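Local coordinates for protein tryptophan synthase alpha chain (Pyrococcus furiosus, PDB 2DZX) that cleaves indoleglycerol phosphate to indole and glyceraldehyde 3-phosphate, as the alpha subunit of tryptophan synthase in the last step of tryptophan biosynthesis, at residues 30-35 with 79-84. The protein carries 2 engineered substitutions. Residues are numbered along the deposited sequence; the frame is centred on the assembly and turned at random.
Sequences EYAGAI and SSTPIV
Thr81 OG1 is held by two partners: a water whose oxygen lies 3.1 Å from Thr81 OG1 donates to it and also to Ala32 O on the facing segment, and Asp29, just past the end of helix 18-28, hydrogen-bonds it as well. The other carboxylate oxygen of Asp29 reaches Ser79 OG, which accepts from Thr81 N at 3.0 Å in an ST turn, so one aspartate ties this turn to the loop that follows helix 18-28. Chi1 of Thr81 (-66°) sets OG1 beside the backbone N and turns the methyl CG2 anti to it, against the main chain of Ala34, 3.6 Å from its CA. Beside it, the Pro82 ring brings CD to within 3.6 Å of Gly33 O, while its CB meets the methyl of Ala34. Parallel pairing then begins. Ile35 N donates to Pro82 O, and Ile35 O accepts from Val84 N at 2.7 Å along an almost straight line (N-H...O 174°); the two bonds of Ile35 thus straddle Ile83, its partner in the bridge. Ile35 and Ile83 lie on the same face of the sheet, where both touch Phe75 of helix 67-78, whereas Val84 lies close to the active-site Glu36. The contact therefore opens the pairing of neighbouring strands 35-38 and 83-87 at their N-terminal ends in the TIM barrel; strand 6-12 flanks the first, strand 111-114 the second, and helix 67-78 packs over the isoleucines.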
# COMPACT_ATOMS: atom_id res chain seq x y z
N GLU A 30 11.76 3.88 10.77
CA GLU A 30 11.59 4.08 12.20
C GLU A 30 10.18 4.49 12.63
O GLU A 30 9.86 4.44 13.82
CB GLU A 30 12.61 5.11 12.71
CG GLU A 30 12.24 6.56 12.45
CD GLU A 30 13.29 7.54 12.96
OE1 GLU A 30 14.26 7.83 12.22
OE2 GLU A 30 13.14 8.02 14.10
N TYR A 31 9.34 4.90 11.68
CA TYR A 31 7.97 5.31 12.02
C TYR A 31 6.93 4.35 11.47
O TYR A 31 5.74 4.52 11.74
CB TYR A 31 7.63 6.68 11.43
CG TYR A 31 8.67 7.76 11.56
CD1 TYR A 31 9.39 8.18 10.45
CD2 TYR A 31 8.90 8.40 12.78
CE1 TYR A 31 10.31 9.22 10.54
CE2 TYR A 31 9.81 9.44 12.88
CZ TYR A 31 10.51 9.85 11.75
OH TYR A 31 11.41 10.89 11.83
N ALA A 32 7.37 3.36 10.71
CA ALA A 32 6.45 2.44 10.06
C ALA A 32 6.10 1.13 10.75
O ALA A 32 6.97 0.45 11.28
CB ALA A 32 6.96 2.15 8.65
N GLY A 33 4.82 0.78 10.71
CA GLY A 33 4.39 -0.48 11.27
C GLY A 33 4.42 -1.52 10.16
O GLY A 33 4.47 -2.72 10.41
N ALA A 34 4.41 -1.04 8.92
CA ALA A 34 4.44 -1.87 7.71
C ALA A 34 4.65 -0.94 6.53
O ALA A 34 4.51 0.28 6.67
CB ALA A 34 3.14 -2.64 7.54
N ILE A 35 4.96 -1.50 5.37
CA ILE A 35 5.19 -0.67 4.19
C ILE A 35 4.55 -1.20 2.90
O ILE A 35 4.62 -2.38 2.60
CB ILE A 35 6.71 -0.48 3.96
CG1 ILE A 35 7.27 0.48 5.02
CG2 ILE A 35 6.97 0.01 2.54
CD1 ILE A 35 8.79 0.58 5.03
N SER A 79 16.35 -3.94 7.56
CA SER A 79 15.11 -3.99 8.33
C SER A 79 14.23 -5.21 8.11
O SER A 79 14.35 -5.91 7.11
CB SER A 79 14.28 -2.74 8.03
OG SER A 79 13.01 -2.81 8.64
N SER A 80 13.35 -5.45 9.07
CA SER A 80 12.42 -6.56 9.02
C SER A 80 10.97 -6.08 9.01
O SER A 80 10.04 -6.86 9.22
CB SER A 80 12.63 -7.48 10.22
OG SER A 80 12.43 -6.78 11.43
N THR A 81 10.76 -4.78 8.77
CA THR A 81 9.40 -4.23 8.73
C THR A 81 8.57 -4.93 7.65
O THR A 81 9.01 -5.07 6.51
CB THR A 81 9.42 -2.72 8.42
OG1 THR A 81 10.04 -2.01 9.50
CG2 THR A 81 7.99 -2.20 8.21
N PRO A 82 7.35 -5.37 8.00
CA PRO A 82 6.48 -6.04 7.02
C PRO A 82 6.35 -5.25 5.72
O PRO A 82 6.14 -4.04 5.74
CB PRO A 82 5.16 -6.15 7.77
CG PRO A 82 5.61 -6.34 9.19
CD PRO A 82 6.71 -5.32 9.32
N ILE A 83 6.49 -5.94 4.59
CA ILE A 83 6.37 -5.28 3.30
C ILE A 83 5.27 -5.88 2.44
O ILE A 83 5.17 -7.10 2.27
CB ILE A 83 7.70 -5.34 2.53
CG1 ILE A 83 8.68 -4.36 3.15
CG2 ILE A 83 7.47 -5.03 1.06
CD1 ILE A 83 10.00 -4.29 2.44
N VAL A 84 4.43 -5.01 1.90
CA VAL A 84 3.34 -5.43 1.04
C VAL A 84 3.58 -4.83 -0.33
O VAL A 84 3.70 -3.62 -0.49
CB VAL A 84 1.97 -4.95 1.56
CG1 VAL A 84 0.89 -5.23 0.52
CG2 VAL A 84 1.62 -5.65 2.86
O HOH W 1 8.26 -1.63 12.00